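Local coordinates for protein cohesin (Archaeoglobus fulgidus, PDB 2XDH) that forms a non-cellulosomal cohesin module of a larger archaeal protein, probably serving in cell adhesion by binding a dockerin partner, at residues A[23-29]-A[78-84]. Sequence-based numbering, arbitrary orientation.
Sequences KIENADK and ISGDGSL. With SO4 (sulfate ion), chain E.
Asp81 runs alongside Asn26, at the corner of segment 23-29, and offers its carboxylate to a backbone amide: Asn26 N meets Asp81 OD1 at 2.8 Å, almost in line with the C-O bond. The amide and carboxylate planes stand 79° apart, and a water donates to both Asn26 OD1 and Asp81 OD2. Glu25, folded back at chi2 (-65°), crosses Asp81 at about a right angle; its OE1 lies 3.0 Å from Asp81 OD2, a close approach of like charges that is doubtful because Glu25 has two conformers. Ser79 plays a similar part further along. With OG anti to its own carbonyl carbon (chi1 -61°), the hydroxyl receives Lys29 N at 2.8 Å and shares a second water with Asp28 OD1. Asp28 OD2 forms a salt bridge to Lys29 of a second subunit, while Lys29 here pairs with Asp28 of a third; a sulfate, probably from the crystallisation liquor, takes a weak bond from Lys29 NZ to its O3 (3.5 Å). With an asparagine at Asp28, the neighbouring subunit's lysine would probably lose its charged mate, weakening this link between subunits. On the buried side, Ile24 CG2 packs 3.9 Å from Leu84 CD2, beside Leu53, and Ala27 CB reaches Ile78 O at 3.5 Å. Paired backbone bonds join Ile24 with Gly82 and Ala27 with Gly80, Gly82 N to Ile24 O being 3.1 Å. Between these pairs the register slips by one residue, Asn26 and Ala27 both facing Gly80: a G1 beta bulge in the antiparallel pairing of strand 17-38 with segment 78-84 of the cohesin beta-sandwich.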
loop_
_atom_site.group_PDB
_atom_site.type_symbol
_atom_site.label_atom_id
_atom_site.label_comp_id
_atom_site.label_asym_id
_atom_site.label_seq_id
_atom_site.Cartn_x
_atom_site.Cartn_y
_atom_site.Cartn_z
ATOM N N LYS A 23 5.261 -10.539 -18.465
ATOM C CA LYS A 23 5.740 -9.938 -17.232
ATOM C C LYS A 23 4.642 -9.119 -16.574
ATOM O O LYS A 23 3.682 -8.709 -17.224
ATOM C CB LYS A 23 6.905 -8.989 -17.514
ATOM C CG LYS A 23 8.077 -9.603 -18.210
ATOM C CD LYS A 23 8.950 -8.506 -18.802
ATOM C CE LYS A 23 8.277 -7.873 -20.012
ATOM N NZ LYS A 23 9.155 -6.861 -20.655
ATOM N N ILE A 24 4.817 -8.841 -15.290
ATOM C CA ILE A 24 3.945 -7.878 -14.622
ATOM C C ILE A 24 4.786 -6.727 -14.097
ATOM O O ILE A 24 5.937 -6.913 -13.690
ATOM C CB ILE A 24 3.108 -8.544 -13.497
ATOM C CG1 ILE A 24 1.986 -7.613 -13.024
ATOM C CG2 ILE A 24 4.001 -8.971 -12.329
ATOM C CD1 ILE A 24 0.842 -8.355 -12.318
ATOM N N GLU A 25 4.220 -5.530 -14.100
ATOM C CA GLU A 25 4.937 -4.387 -13.567
ATOM C C GLU A 25 4.047 -3.663 -12.562
ATOM O O GLU A 25 2.851 -3.473 -12.807
ATOM C CB GLU A 25 5.354 -3.452 -14.710
ATOM C CG GLU A 25 6.198 -4.155 -15.783
ATOM C CD GLU A 25 7.552 -4.627 -15.262
ATOM O OE1 GLU A 25 8.197 -3.851 -14.528
ATOM O OE2 GLU A 25 7.969 -5.775 -15.572
ATOM N N ASN A 26 4.633 -3.304 -11.423
ATOM C CA ASN A 26 3.919 -2.634 -10.343
ATOM C C ASN A 26 2.745 -3.430 -9.792
ATOM O O ASN A 26 1.687 -2.881 -9.504
ATOM C CB ASN A 26 3.473 -1.256 -10.800
ATOM C CG ASN A 26 4.638 -0.427 -11.304
ATOM O OD1 ASN A 26 5.639 -0.259 -10.608
ATOM N ND2 ASN A 26 4.538 0.044 -12.533
ATOM N N ALA A 27 2.931 -4.738 -9.646
ATOM C CA ALA A 27 1.924 -5.555 -8.979
ATOM C C ALA A 27 1.844 -5.174 -7.500
ATOM O O ALA A 27 2.862 -4.879 -6.863
ATOM C CB ALA A 27 2.265 -7.050 -9.125
ATOM N N ASP A 28 0.640 -5.210 -6.944
ATOM C CA ASP A 28 0.451 -4.867 -5.536
ATOM C C ASP A 28 -0.384 -5.947 -4.850
ATOM O O ASP A 28 -1.625 -5.901 -4.854
ATOM C CB ASP A 28 -0.211 -3.488 -5.430
ATOM C CG ASP A 28 -0.433 -3.043 -3.991
ATOM O OD1 ASP A 28 0.229 -3.598 -3.088
ATOM O OD2 ASP A 28 -1.263 -2.120 -3.775
ATOM N N LYS A 29 0.302 -6.944 -4.293
ATOM C CA LYS A 29 -0.361 -8.038 -3.593
ATOM C C LYS A 29 -1.427 -8.736 -4.435
ATOM O O LYS A 29 -2.533 -9.011 -3.971
ATOM C CB LYS A 29 -0.949 -7.533 -2.271
ATOM C CG LYS A 29 0.137 -6.970 -1.344
ATOM C CD LYS A 29 -0.431 -6.474 -0.026
ATOM C CE LYS A 29 0.585 -5.600 0.703
ATOM N NZ LYS A 29 0.039 -5.090 1.992
ATOM N N ILE A 78 1.557 -11.497 -5.051
ATOM C CA ILE A 78 2.635 -11.163 -5.970
ATOM C C ILE A 78 2.716 -9.652 -6.063
ATOM O O ILE A 78 1.701 -8.990 -6.319
ATOM C CB ILE A 78 2.316 -11.739 -7.365
ATOM C CG1 ILE A 78 2.375 -13.276 -7.314
ATOM C CG2 ILE A 78 3.284 -11.230 -8.414
ATOM C CD1 ILE A 78 1.839 -13.942 -8.600
ATOM N N SER A 79 3.901 -9.096 -5.842
ATOM C CA SER A 79 4.089 -7.650 -5.913
ATOM C C SER A 79 5.346 -7.312 -6.700
ATOM O O SER A 79 6.228 -8.158 -6.860
ATOM C CB SER A 79 4.222 -7.056 -4.497
ATOM O OG SER A 79 3.043 -7.290 -3.739
ATOM N N GLY A 80 5.434 -6.071 -7.165
ATOM C CA GLY A 80 6.616 -5.590 -7.862
ATOM C C GLY A 80 6.644 -5.959 -9.336
ATOM O O GLY A 80 5.599 -6.080 -9.980
ATOM N N ASP A 81 7.847 -6.117 -9.876
ATOM C CA ASP A 81 8.024 -6.379 -11.296
ATOM C C ASP A 81 8.678 -7.748 -11.458
ATOM O O ASP A 81 9.518 -8.123 -10.652
ATOM C CB ASP A 81 8.969 -5.366 -11.920
ATOM C CG ASP A 81 8.534 -3.920 -11.710
ATOM O OD1 ASP A 81 7.375 -3.655 -11.336
ATOM O OD2 ASP A 81 9.375 -3.036 -11.947
ATOM N N GLY A 82 8.338 -8.463 -12.522
ATOM C CA GLY A 82 8.976 -9.740 -12.795
ATOM C C GLY A 82 8.171 -10.537 -13.802
ATOM O O GLY A 82 7.134 -10.081 -14.263
ATOM N N SER A 83 8.654 -11.723 -14.163
ATOM C CA SER A 83 7.918 -12.562 -15.094
ATOM C C SER A 83 6.876 -13.422 -14.380
ATOM O O SER A 83 7.121 -13.956 -13.291
ATOM C CB SER A 83 8.881 -13.437 -15.903
ATOM O OG SER A 83 9.801 -14.090 -15.050
ATOM N N LEU A 84 5.713 -13.537 -15.012
ATOM C CA LEU A 84 4.629 -14.401 -14.560
ATOM C C LEU A 84 4.793 -15.787 -15.154
ATOM O O LEU A 84 4.511 -16.791 -14.505
ATOM C CB LEU A 84 3.280 -13.825 -14.998
ATOM C CG LEU A 84 2.912 -12.491 -14.355
ATOM C CD1 LEU A 84 1.591 -11.991 -14.926
ATOM C CD2 LEU A 84 2.825 -12.677 -12.837
HETATM S S SO4 E . -2.101 -1.673 0.681
HETATM O O1 SO4 E . -1.538 -1.069 1.886
HETATM O O2 SO4 E . -3.208 -2.552 1.048
HETATM O O3 SO4 E . -1.069 -2.448 -0.002
HETATM O O4 SO4 E . -2.588 -0.621 -0.208
HETATM O O HOH W 1 8.504 -0.619 -11.494
HETATM O O HOH W 2 2.866 -4.734 -2.202
#